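Local coordinates for protein copper-containing nitrite reductase (Thermus scotoductus, PDB 6HBE) that probably reduces nitrite to nitric oxide with electrons from cytochrome c, working as a copper-dependent homotrimer, at residues Gln160-Ala165 with Gly208-Ser213; Ile202-Val207 with Asp247-Glu252; Thr212-Val217 with Thr240-Pro245. All coordinates share one frame; numbering follows the deposited sequence.

In the fold
All three contacts are buried, and they hold neighbouring elements of one two-sheet beta sandwich. Contact 2 pairs strands 199-208 and 248-254 in one sheet; contact 3 pairs strands 213-217 and 241-243 at the margin of the other. Contact 1 sets strand 154-163, the other neighbour of 199-208, against the loop that leaves 199-208 for the second sheet, and shares Thr212 and Ser213 with contact 3. Its chemistry is carried mainly by side chains, with a carboxylate gripping loop amides, whereas contacts 2 and 3 rest on regular antiparallel ladders. Asn206 ties the three together, its ND2 bonding to Leu211 O and Ala243 O. Subunit neighbours bear on each contact, most heavily on contact 3.

Contact 1: residues Gln160-Ala165 with Gly208-Ser213; sequences QSEAYA and GPNLTS
Hydrogen bonds to the Glu162 carboxylate carry the contact. With CG beside its own backbone N and the chain bent at chi2 (145°), OE1 accepts from Asn210 N at 2.9 Å on the syn lone pair, while OE2 takes Leu211 N, also at 2.9 Å, from above the carboxylate plane. OE1 also accepts a very short bond, 2.5 Å, from Tyr164 OH and lies in the plane of that ring at its edge. An alanine at Glu162 removes the acceptor of two successive loop amides and the tyrosine hydroxyl, and would probably loosen the turn. The loop so held carries the chain from one sheet of a cupredoxin-type beta sandwich to the other, and turns through a cis peptide before Pro209. Asn210 ND2 donates to Tyr164 OH at 3.1 Å, with amide and ring planes 85° apart, and to Phe170 O. Gln160, CG anti to its backbone N, receives Ser213 OG on OE1 at 2.7 Å; its NE2 reaches Thr212 O through a water. Between backbones, Glu162 N makes a weak bond to Gly208 O (3.1 Å, 132° at the hydrogen). Apolar contact is slight: Tyr164 CE1 meets Pro209 CD tip to tip at 4.2 Å.

Contact 2: residues Ile202-Val207 with Asp247-Glu252; sequences IYFLNV and DSWVIE
Strands 202-207 and 248-252 form an antiparallel ladder in one sheet of a cupredoxin-type beta sandwich, their axes 4.8 Å apart. Ile202 with Ile251 and Phe204 with Trp249 are hydrogen-bonded pairs, each closed by two bonds; Phe204 N to Trp249 O, at 2.9 Å, runs nearly along the C=O axis.

These four residues send their side chains to the face that packs on strand 213-217. Both isoleucines place CG1 beside the backbone N and CG2 anti to it, and the contact between them is through the branch points, Ile202 CB to Ile251 CB at 4.2 Å. Phe204 has CG anti to the backbone N (chi1 176°), whereas Trp249 turns its CG beside its own N; CD2 of the Phe204 phenyl and CD1 of the Trp249 indole meet edge to edge at 4.4 Å, each near the plane of the other ring. Trp249 NE1 then donates to Leu242 O in the opposing sheet.

The other face, bearing Tyr203, Leu205, Ser248 and Val250, meets strand 109-114. Tyr203 and Val250 lie side by side, Tyr203 CD2 to Val250 CG2 3.8 Å, and the tyrosine OH continues to Glu137. Ser248 OG takes the crowded position between its backbone N and carbonyl carbon and bonds to Val110 O. Leu205 has CG anti to the backbone N, and chi2 of 64° brings CD1 to within 3.6 Å of Asp247 O. That same oxygen, Asp247 O, accepts Asn206 N at 3.1 Å, with a C=O...N angle of 178°.

Contact 3: residues Thr212-Val217 with Thr240-Pro245; sequences TSTLHV and TALAGP
Ala243 O is gripped by two N-H donors and one C-H group. Ser213 N lies 2.8 Å from Ala243 O, with 157° at the hydrogen but 30° above the carbonyl plane; Asn206 ND2 adds a second bond to Ala243 O at 2.9 Å, and Thr212 CA approaches with its hydrogen. The antiparallel ladder goes on through Ala243 N to Ser213 O and then through the Leu215-Ala241 pair. That pair is unevenly made: Ala241 N meets Leu215 O in the carbonyl plane, on a lone pair, at 3.0 Å, while Leu215 N stands 43° above the plane at Ala241 O.

On the face carrying Thr214, Leu242 extends CG anti to its backbone N and presents CD1 to two threonine methyls, crossing both side chains obliquely. Thr212 CG2 is packed tightly against Leu242 CD1 at 3.5 Å, and Thr214 CG2 is 3.8 Å from the same methyl. Thr240 CG2 touches Thr214 CB, also at 3.8 Å. Both Thr214 and Thr240 hold OG1 between the backbone N and the carbonyl carbon, and both hydroxyls bond across the subunit boundary, to Pro245 O and Asp247 OD1 of the third subunit respectively.

His216 stacks on His80 of that subunit, and Thr214 packs on His267 of its own chain, which places this strand pair at the trimer interface where copper nitrite reductases bind their type 2 copper between subunits.

Contact 1: residues Gln160-Ala165 with Gly208-Ser213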
ATOM      1  N   GLN C 160       2.086  -0.842  17.290  1.00 17.29           N
ATOM      2  CA  GLN C 160       2.314  -1.574  16.060  1.00 17.45           C
ATOM      3  C   GLN C 160       3.411  -0.918  15.242  1.00 17.65           C
ATOM      4  O   GLN C 160       3.352   0.281  15.016  1.00 16.76           O
ATOM      5  CB  GLN C 160       1.017  -1.670  15.225  1.00 17.29           C
ATOM      6  CG  GLN C 160       1.187  -2.547  13.982  1.00 17.80           C
ATOM      7  CD  GLN C 160      -0.101  -2.693  13.166  1.00 18.06           C
ATOM      8  OE1 GLN C 160      -1.193  -2.973  13.705  1.00 17.68           O
ATOM      9  NE2 GLN C 160       0.015  -2.471  11.855  1.00 17.70           N
ATOM     10  N   SER C 161       4.351  -1.706  14.716  1.00 17.39           N
ATOM     11  CA  SER C 161       5.462  -1.150  13.926  1.00 18.38           C
ATOM     12  C   SER C 161       5.981  -2.174  12.923  1.00 18.92           C
ATOM     13  O   SER C 161       5.756  -3.382  13.076  1.00 19.36           O
ATOM     14  CB  SER C 161       6.613  -0.671  14.839  1.00 20.17           C
ATOM     15  OG  SER C 161       7.278  -1.755  15.484  1.00 19.96           O
ATOM     16  N   GLU C 162       6.683  -1.668  11.904  1.00 18.64           N
ATOM     17  CA  GLU C 162       7.197  -2.443  10.769  1.00 18.21           C
ATOM     18  C   GLU C 162       8.712  -2.547  10.812  1.00 18.87           C
ATOM     19  O   GLU C 162       9.368  -1.668  11.360  1.00 22.41           O
ATOM     20  CB  GLU C 162       6.792  -1.750   9.433  1.00 18.58           C
ATOM     21  CG  GLU C 162       5.280  -1.584   9.230  1.00 19.21           C
ATOM     22  CD  GLU C 162       4.864  -0.302   8.513  1.00 21.18           C
ATOM     23  OE1 GLU C 162       5.668   0.315   7.715  1.00 19.84           O
ATOM     24  OE2 GLU C 162       3.695   0.140   8.799  1.00 19.29           O
ATOM     25  N   ALA C 163       9.264  -3.621  10.226  1.00 18.46           N
ATOM     26  CA  ALA C 163      10.698  -3.759  10.016  1.00 20.68           C
ATOM     27  C   ALA C 163      10.964  -3.979   8.540  1.00 21.35           C
ATOM     28  O   ALA C 163      10.174  -4.656   7.887  1.00 20.03           O
ATOM     29  CB  ALA C 163      11.264  -4.921  10.822  1.00 21.80           C
ATOM     30  N   TYR C 164      12.074  -3.403   8.036  1.00 20.97           N
ATOM     31  CA  TYR C 164      12.438  -3.451   6.607  1.00 20.70           C
ATOM     32  C   TYR C 164      13.796  -4.117   6.339  1.00 20.67           C
ATOM     33  O   TYR C 164      14.778  -3.888   7.098  1.00 21.13           O
ATOM     34  CB  TYR C 164      12.398  -2.031   6.015  1.00 19.64           C
ATOM     35  CG  TYR C 164      10.972  -1.524   5.897  1.00 18.74           C
ATOM     36  CD1 TYR C 164      10.361  -0.863   6.978  1.00 19.61           C
ATOM     37  CD2 TYR C 164      10.215  -1.740   4.736  1.00 19.40           C
ATOM     38  CE1 TYR C 164       9.036  -0.459   6.911  1.00 19.71           C
ATOM     39  CE2 TYR C 164       8.871  -1.328   4.648  1.00 18.50           C
ATOM     40  CZ  TYR C 164       8.291  -0.693   5.746  1.00 19.44           C
ATOM     41  OH  TYR C 164       6.968  -0.310   5.688  1.00 20.07           O
ATOM     42  N   ALA C 165      13.846  -4.884   5.247  1.00 20.38           N
ATOM     43  CA  ALA C 165      15.087  -5.527   4.769  1.00 22.14           C
ATOM     44  C   ALA C 165      16.021  -4.597   3.968  1.00 23.37           C
ATOM     45  O   ALA C 165      17.218  -4.900   3.794  1.00 21.79           O
ATOM     46  CB  ALA C 165      14.768  -6.735   3.919  1.00 22.43           C
ATOM     47  N   GLY C 208       3.566   2.898  12.165  1.00 19.19           N
ATOM     48  CA  GLY C 208       3.860   2.657  10.758  1.00 20.28           C
ATOM     49  C   GLY C 208       5.297   2.117  10.589  1.00 19.63           C
ATOM     50  O   GLY C 208       5.649   1.129  11.242  1.00 20.62           O
ATOM     51  N   PRO C 209       6.144   2.750   9.761  1.00 19.99           N
ATOM     52  CA  PRO C 209       5.926   4.080   9.211  1.00 20.36           C
ATOM     53  C   PRO C 209       5.152   4.203   7.894  1.00 20.53           C
ATOM     54  O   PRO C 209       4.857   5.365   7.483  1.00 21.20           O
ATOM     55  CB  PRO C 209       7.373   4.613   9.012  1.00 21.24           C
ATOM     56  CG  PRO C 209       8.217   3.727   9.813  1.00 22.23           C
ATOM     57  CD  PRO C 209       7.569   2.388   9.626  1.00 21.09           C
ATOM     58  N   ASN C 210       4.833   3.089   7.220  1.00 18.40           N
ATOM     59  CA  ASN C 210       4.089   3.124   5.938  1.00 18.42           C
ATOM     60  C   ASN C 210       2.635   2.617   5.929  1.00 18.24           C
ATOM     61  O   ASN C 210       1.828   3.121   5.162  1.00 17.81           O
ATOM     62  CB  ASN C 210       4.847   2.286   4.890  1.00 19.06           C
ATOM     63  CG  ASN C 210       6.051   3.004   4.313  1.00 19.77           C
ATOM     64  OD1 ASN C 210       6.030   4.220   4.110  1.00 22.21           O
ATOM     65  ND2 ASN C 210       7.089   2.259   4.019  1.00 19.20           N
ATOM     66  N   LEU C 211       2.312   1.621   6.756  1.00 17.82           N
ATOM     67  CA  LEU C 211       1.054   0.845   6.575  1.00 19.57           C
ATOM     68  C   LEU C 211      -0.045   1.228   7.579  1.00 19.79           C
ATOM     69  O   LEU C 211       0.244   1.659   8.708  1.00 20.18           O
ATOM     70  CB  LEU C 211       1.324  -0.646   6.622  1.00 19.78           C
ATOM     71  CG  LEU C 211       2.429  -1.087   5.678  1.00 21.32           C
ATOM     72  CD1 LEU C 211       2.777  -2.518   5.908  1.00 23.15           C
ATOM     73  CD2 LEU C 211       2.100  -0.798   4.195  1.00 21.85           C
ATOM     74  N   THR C 212      -1.290   1.088   7.135  1.00 18.21           N
ATOM     75  CA  THR C 212      -2.461   1.405   7.974  1.00 17.99           C
ATOM     76  C   THR C 212      -2.821   0.130   8.748  1.00 18.04           C
ATOM     77  O   THR C 212      -2.491  -0.987   8.310  1.00 17.59           O
ATOM     78  CB  THR C 212      -3.594   1.902   7.040  1.00 19.18           C
ATOM     79  OG1 THR C 212      -3.203   3.170   6.468  1.00 18.38           O
ATOM     80  CG2 THR C 212      -4.967   2.037   7.744  1.00 19.23           C
ATOM     81  N   SER C 213      -3.493   0.302   9.885  1.00 17.27           N
ATOM     82  CA  SER C 213      -3.923  -0.780  10.791  1.00 17.60           C
ATOM     83  C   SER C 213      -5.418  -0.688  11.029  1.00 17.85           C
ATOM     84  O   SER C 213      -5.974   0.416  11.045  1.00 19.30           O
ATOM     85  CB  SER C 213      -3.184  -0.676  12.128  1.00 17.95           C
ATOM     86  OG  SER C 213      -3.504  -1.751  13.020  1.00 18.42           O
TER
HETATM   87  O   HOH W   1      -1.882  -3.361   9.814  1.00 18.69           O

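Contact 2: residues Ile202-Val207 with Asp247-Glu252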
ATOM      1  N   ILE C 202      -7.241   0.009  26.540  1.00 23.68           N
ATOM      2  CA  ILE C 202      -6.151  -0.276  25.591  1.00 21.67           C
ATOM      3  C   ILE C 202      -5.691   1.091  25.056  1.00 21.33           C
ATOM      4  O   ILE C 202      -6.517   1.923  24.666  1.00 20.40           O
ATOM      5  CB  ILE C 202      -6.619  -1.200  24.437  1.00 23.88           C
ATOM      6  CG1 ILE C 202      -7.137  -2.542  24.995  1.00 24.04           C
ATOM      7  CG2 ILE C 202      -5.486  -1.461  23.430  1.00 23.22           C
ATOM      8  CD1 ILE C 202      -7.971  -3.339  24.012  1.00 26.49           C
ATOM      9  N   TYR C 203      -4.394   1.326  25.090  1.00 18.43           N
ATOM     10  CA  TYR C 203      -3.768   2.539  24.550  1.00 18.38           C
ATOM     11  C   TYR C 203      -2.995   2.053  23.316  1.00 19.68           C
ATOM     12  O   TYR C 203      -1.981   1.357  23.461  1.00 19.02           O
ATOM     13  CB  TYR C 203      -2.836   3.158  25.595  1.00 19.53           C
ATOM     14  CG  TYR C 203      -3.514   3.637  26.888  1.00 20.21           C
ATOM     15  CD1 TYR C 203      -3.875   2.727  27.898  1.00 22.83           C
ATOM     16  CD2 TYR C 203      -3.751   4.987  27.113  1.00 21.36           C
ATOM     17  CE1 TYR C 203      -4.473   3.158  29.082  1.00 23.40           C
ATOM     18  CE2 TYR C 203      -4.357   5.440  28.294  1.00 22.50           C
ATOM     19  CZ  TYR C 203      -4.728   4.512  29.271  1.00 24.09           C
ATOM     20  OH  TYR C 203      -5.316   4.922  30.454  1.00 23.62           O
ATOM     21  N   PHE C 204      -3.478   2.408  22.118  1.00 19.29           N
ATOM     22  CA  PHE C 204      -2.933   1.867  20.849  1.00 18.65           C
ATOM     23  C   PHE C 204      -2.333   2.970  19.987  1.00 19.46           C
ATOM     24  O   PHE C 204      -3.016   3.960  19.711  1.00 18.22           O
ATOM     25  CB  PHE C 204      -4.048   1.172  20.062  1.00 18.76           C
ATOM     26  CG  PHE C 204      -3.609   0.667  18.694  1.00 18.97           C
ATOM     27  CD1 PHE C 204      -2.582  -0.241  18.589  1.00 20.58           C
ATOM     28  CD2 PHE C 204      -4.272   1.057  17.538  1.00 20.04           C
ATOM     29  CE1 PHE C 204      -2.168  -0.718  17.362  1.00 21.64           C
ATOM     30  CE2 PHE C 204      -3.884   0.546  16.298  1.00 21.51           C
ATOM     31  CZ  PHE C 204      -2.808  -0.319  16.219  1.00 19.53           C
ATOM     32  N   LEU C 205      -1.084   2.781  19.529  1.00 18.23           N
ATOM     33  CA  LEU C 205      -0.438   3.701  18.599  1.00 17.54           C
ATOM     34  C   LEU C 205       0.112   2.894  17.442  1.00 17.96           C
ATOM     35  O   LEU C 205       0.915   1.975  17.643  1.00 18.43           O
ATOM     36  CB  LEU C 205       0.703   4.466  19.303  1.00 18.04           C
ATOM     37  CG  LEU C 205       1.670   5.314  18.451  1.00 18.54           C
ATOM     38  CD1 LEU C 205       0.970   6.458  17.784  1.00 18.75           C
ATOM     39  CD2 LEU C 205       2.851   5.839  19.242  1.00 19.82           C
ATOM     40  N   ASN C 206      -0.293   3.251  16.221  1.00 17.92           N
ATOM     41  CA  ASN C 206       0.325   2.658  14.998  1.00 17.17           C
ATOM     42  C   ASN C 206       1.443   3.601  14.588  1.00 18.52           C
ATOM     43  O   ASN C 206       1.152   4.702  14.093  1.00 19.16           O
ATOM     44  CB  ASN C 206      -0.677   2.512  13.817  1.00 16.18           C
ATOM     45  CG  ASN C 206      -0.047   1.904  12.574  1.00 17.18           C
ATOM     46  OD1 ASN C 206       1.063   1.331  12.623  1.00 18.12           O
ATOM     47  ND2 ASN C 206      -0.738   2.043  11.416  1.00 17.87           N
ATOM     48  N   VAL C 207       2.697   3.193  14.739  1.00 18.10           N
ATOM     49  CA  VAL C 207       3.801   4.071  14.307  1.00 20.46           C
ATOM     50  C   VAL C 207       4.081   3.935  12.791  1.00 20.78           C
ATOM     51  O   VAL C 207       4.753   4.769  12.210  1.00 19.75           O
ATOM     52  CB  VAL C 207       5.135   3.897  15.074  1.00 22.76           C
ATOM     53  CG1 VAL C 207       4.964   4.025  16.575  1.00 21.36           C
ATOM     54  CG2 VAL C 207       5.858   2.624  14.705  1.00 25.85           C
ATOM     55  N   ASP C 247      -1.360   7.655  13.877  1.00 19.51           N
ATOM     56  CA  ASP C 247      -2.688   7.691  14.489  1.00 20.35           C
ATOM     57  C   ASP C 247      -2.720   6.816  15.751  1.00 18.97           C
ATOM     58  O   ASP C 247      -2.009   5.818  15.862  1.00 18.12           O
ATOM     59  CB  ASP C 247      -3.795   7.153  13.548  1.00 19.86           C
ATOM     60  CG  ASP C 247      -4.277   8.163  12.488  1.00 23.77           C
ATOM     61  OD1 ASP C 247      -4.359   9.403  12.768  1.00 25.39           O
ATOM     62  OD2 ASP C 247      -4.684   7.655  11.387  1.00 24.18           O
ATOM     63  N   SER C 248      -3.583   7.178  16.676  1.00 18.19           N
ATOM     64  CA  SER C 248      -3.729   6.456  17.956  1.00 19.00           C
ATOM     65  C   SER C 248      -5.183   6.420  18.404  1.00 19.32           C
ATOM     66  O   SER C 248      -6.000   7.200  17.902  1.00 19.50           O
ATOM     67  CB  SER C 248      -2.907   7.134  19.061  1.00 19.05           C
ATOM     68  OG  SER C 248      -3.482   8.429  19.409  1.00 21.00           O
ATOM     69  N   TRP C 249      -5.473   5.497  19.329  1.00 19.56           N
ATOM     70  CA  TRP C 249      -6.774   5.338  19.959  1.00 19.40           C
ATOM     71  C   TRP C 249      -6.627   4.981  21.434  1.00 19.51           C
ATOM     72  O   TRP C 249      -5.668   4.307  21.796  1.00 20.36           O
ATOM     73  CB  TRP C 249      -7.582   4.200  19.287  1.00 19.97           C
ATOM     74  CG  TRP C 249      -8.033   4.457  17.873  1.00 19.75           C
ATOM     75  CD1 TRP C 249      -7.340   4.125  16.711  1.00 20.08           C
ATOM     76  CD2 TRP C 249      -9.252   5.066  17.452  1.00 19.63           C
ATOM     77  NE1 TRP C 249      -8.063   4.504  15.617  1.00 19.67           N
ATOM     78  CE2 TRP C 249      -9.243   5.080  16.029  1.00 20.98           C
ATOM     79  CE3 TRP C 249     -10.375   5.577  18.126  1.00 21.12           C
ATOM     80  CZ2 TRP C 249     -10.322   5.577  15.266  1.00 21.59           C
ATOM     81  CZ3 TRP C 249     -11.449   6.105  17.360  1.00 20.94           C
ATOM     82  CH2 TRP C 249     -11.396   6.117  15.947  1.00 22.25           C
ATOM     83  N   VAL C 250      -7.577   5.433  22.271  1.00 19.11           N
ATOM     84  CA  VAL C 250      -7.890   4.739  23.554  1.00 20.21           C
ATOM     85  C   VAL C 250      -9.214   3.958  23.387  1.00 19.31           C
ATOM     86  O   VAL C 250     -10.169   4.470  22.812  1.00 21.57           O
ATOM     87  CB  VAL C 250      -7.964   5.726  24.744  1.00 19.57           C
ATOM     88  CG1 VAL C 250      -8.465   5.055  26.010  1.00 20.74           C
ATOM     89  CG2 VAL C 250      -6.585   6.311  25.003  1.00 19.22           C
ATOM     90  N   ILE C 251      -9.232   2.698  23.821  1.00 19.39           N
ATOM     91  CA  ILE C 251     -10.384   1.805  23.655  1.00 19.90           C
ATOM     92  C   ILE C 251     -10.782   1.269  25.060  1.00 21.09           C
ATOM     93  O   ILE C 251      -9.922   0.830  25.818  1.00 20.99           O
ATOM     94  CB  ILE C 251      -9.990   0.645  22.716  1.00 20.65           C
ATOM     95  CG1 ILE C 251      -9.716   1.178  21.288  1.00 20.85           C
ATOM     96  CG2 ILE C 251     -11.035  -0.467  22.696  1.00 21.04           C
ATOM     97  CD1 ILE C 251      -8.843   0.230  20.467  1.00 20.83           C
ATOM     98  N   GLU C 252     -12.076   1.330  25.384  1.00 21.67           N
ATOM     99  CA  GLU C 252     -12.651   0.713  26.588  1.00 22.63           C
ATOM    100  C   GLU C 252     -13.558  -0.462  26.175  1.00 21.90           C
ATOM    101  O   GLU C 252     -14.423  -0.294  25.316  1.00 22.28           O
ATOM    102  CB  GLU C 252     -13.469   1.768  27.350  1.00 23.34           C
ATOM    103  CG  GLU C 252     -12.653   2.921  27.894  1.00 25.91           C
ATOM    104  CD  GLU C 252     -13.513   3.917  28.682  1.00 25.99           C
ATOM    105  OE1 GLU C 252     -14.473   4.461  28.130  1.00 27.26           O
ATOM    106  OE2 GLU C 252     -13.223   4.145  29.868  1.00 30.24           O
TER

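Contact 3: residues Thr212-Val217 with Thr240-Pro245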
ATOM      1  N   THR C 212      -1.290   1.088   7.135  1.00 18.21           N
ATOM      2  CA  THR C 212      -2.461   1.405   7.974  1.00 17.99           C
ATOM      3  C   THR C 212      -2.821   0.130   8.748  1.00 18.04           C
ATOM      4  O   THR C 212      -2.491  -0.987   8.310  1.00 17.59           O
ATOM      5  CB  THR C 212      -3.594   1.902   7.040  1.00 19.18           C
ATOM      6  OG1 THR C 212      -3.203   3.170   6.468  1.00 18.38           O
ATOM      7  CG2 THR C 212      -4.967   2.037   7.744  1.00 19.23           C
ATOM      8  N   SER C 213      -3.493   0.302   9.885  1.00 17.27           N
ATOM      9  CA  SER C 213      -3.923  -0.780  10.791  1.00 17.60           C
ATOM     10  C   SER C 213      -5.418  -0.688  11.029  1.00 17.85           C
ATOM     11  O   SER C 213      -5.974   0.416  11.045  1.00 19.30           O
ATOM     12  CB  SER C 213      -3.184  -0.676  12.128  1.00 17.95           C
ATOM     13  OG  SER C 213      -3.504  -1.751  13.020  1.00 18.42           O
ATOM     14  N   THR C 214      -6.067  -1.834  11.226  1.00 17.82           N
ATOM     15  CA  THR C 214      -7.457  -1.903  11.681  1.00 17.63           C
ATOM     16  C   THR C 214      -7.480  -2.862  12.873  1.00 16.43           C
ATOM     17  O   THR C 214      -7.625  -4.080  12.709  1.00 17.54           O
ATOM     18  CB  THR C 214      -8.476  -2.321  10.572  1.00 17.72           C
ATOM     19  OG1 THR C 214      -7.965  -3.428   9.811  1.00 17.35           O
ATOM     20  CG2 THR C 214      -8.718  -1.142   9.606  1.00 18.44           C
ATOM     21  N   LEU C 215      -7.352  -2.305  14.075  1.00 17.37           N
ATOM     22  CA  LEU C 215      -7.232  -3.136  15.297  1.00 18.98           C
ATOM     23  C   LEU C 215      -8.561  -3.795  15.652  1.00 18.92           C
ATOM     24  O   LEU C 215      -9.597  -3.156  15.549  1.00 18.67           O
ATOM     25  CB  LEU C 215      -6.722  -2.340  16.495  1.00 19.85           C
ATOM     26  CG  LEU C 215      -6.211  -3.157  17.688  1.00 20.12           C
ATOM     27  CD1 LEU C 215      -4.936  -3.895  17.355  1.00 21.21           C
ATOM     28  CD2 LEU C 215      -5.948  -2.266  18.881  1.00 20.54           C
ATOM     29  N   HIS C 216      -8.504  -5.069  16.038  1.00 17.97           N
ATOM     30  CA  HIS C 216      -9.698  -5.914  16.225  1.00 19.51           C
ATOM     31  C   HIS C 216      -9.459  -6.905  17.383  1.00 18.67           C
ATOM     32  O   HIS C 216      -8.316  -7.336  17.581  1.00 19.64           O
ATOM     33  CB  HIS C 216     -10.009  -6.657  14.913  1.00 19.34           C
ATOM     34  CG  HIS C 216     -11.069  -7.720  15.027  1.00 20.48           C
ATOM     35  ND1 HIS C 216     -12.417  -7.434  15.156  1.00 21.54           N
ATOM     36  CD2 HIS C 216     -10.973  -9.072  14.985  1.00 21.65           C
ATOM     37  CE1 HIS C 216     -13.103  -8.564  15.208  1.00 22.05           C
ATOM     38  NE2 HIS C 216     -12.249  -9.576  15.105  1.00 22.31           N
ATOM     39  N   VAL C 217     -10.514  -7.271  18.121  1.00 19.53           N
ATOM     40  CA  VAL C 217     -10.458  -8.426  19.070  1.00 20.57           C
ATOM     41  C   VAL C 217     -11.499  -9.488  18.672  1.00 20.90           C
ATOM     42  O   VAL C 217     -12.674  -9.177  18.596  1.00 20.11           O
ATOM     43  CB  VAL C 217     -10.678  -8.013  20.564  1.00 22.80           C
ATOM     44  CG1 VAL C 217     -10.706  -9.260  21.467  1.00 24.08           C
ATOM     45  CG2 VAL C 217      -9.581  -7.110  21.053  1.00 23.92           C
ATOM     46  N   THR C 240     -13.577  -2.564  14.469  1.00 19.70           N
ATOM     47  CA  THR C 240     -12.245  -2.151  14.091  1.00 19.59           C
ATOM     48  C   THR C 240     -11.953  -0.706  14.561  1.00 19.98           C
ATOM     49  O   THR C 240     -12.872   0.110  14.660  1.00 20.23           O
ATOM     50  CB  THR C 240     -12.038  -2.181  12.556  1.00 20.45           C
ATOM     51  OG1 THR C 240     -13.180  -1.652  11.893  1.00 23.13           O
ATOM     52  CG2 THR C 240     -11.745  -3.564  12.063  1.00 21.76           C
ATOM     53  N   ALA C 241     -10.672  -0.429  14.828  1.00 19.33           N
ATOM     54  CA  ALA C 241     -10.139   0.903  15.058  1.00 19.70           C
ATOM     55  C   ALA C 241      -9.122   1.246  13.943  1.00 19.37           C
ATOM     56  O   ALA C 241      -7.985   0.765  13.962  1.00 18.71           O
ATOM     57  CB  ALA C 241      -9.482   0.969  16.422  1.00 19.77           C
ATOM     58  N   LEU C 242      -9.566   2.020  12.962  1.00 19.51           N
ATOM     59  CA  LEU C 242      -8.756   2.424  11.801  1.00 19.65           C
ATOM     60  C   LEU C 242      -7.636   3.430  12.234  1.00 18.76           C
ATOM     61  O   LEU C 242      -7.932   4.449  12.864  1.00 17.47           O
ATOM     62  CB  LEU C 242      -9.673   3.068  10.743  1.00 20.50           C
ATOM     63  CG  LEU C 242      -8.966   3.656   9.519  1.00 19.92           C
ATOM     64  CD1 LEU C 242      -8.283   2.567   8.701  1.00 20.76           C
ATOM     65  CD2 LEU C 242      -9.902   4.445   8.649  1.00 21.92           C
ATOM     66  N   ALA C 243      -6.377   3.113  11.922  1.00 17.60           N
ATOM     67  CA  ALA C 243      -5.219   3.968  12.280  1.00 17.62           C
ATOM     68  C   ALA C 243      -4.156   3.979  11.199  1.00 17.98           C
ATOM     69  O   ALA C 243      -3.493   2.944  10.949  1.00 16.63           O
ATOM     70  CB  ALA C 243      -4.631   3.513  13.612  1.00 17.88           C
ATOM     71  N   GLY C 244      -3.959   5.142  10.567  1.00 18.98           N
ATOM     72  CA  GLY C 244      -2.791   5.330   9.733  1.00 18.81           C
ATOM     73  C   GLY C 244      -1.528   5.529  10.537  1.00 19.29           C
ATOM     74  O   GLY C 244      -1.579   5.532  11.776  1.00 18.81           O
ATOM     75  N   PRO C 245      -0.364   5.651   9.855  1.00 18.32           N
ATOM     76  CA  PRO C 245       0.884   5.934  10.595  1.00 19.08           C
ATOM     77  C   PRO C 245       0.827   7.193  11.476  1.00 18.85           C
ATOM     78  O   PRO C 245       0.548   8.267  10.965  1.00 17.89           O
ATOM     79  CB  PRO C 245       1.933   6.040   9.484  1.00 19.04           C
ATOM     80  CG  PRO C 245       1.400   5.120   8.423  1.00 18.97           C
ATOM     81  CD  PRO C 245      -0.093   5.335   8.444  1.00 18.91           C
TER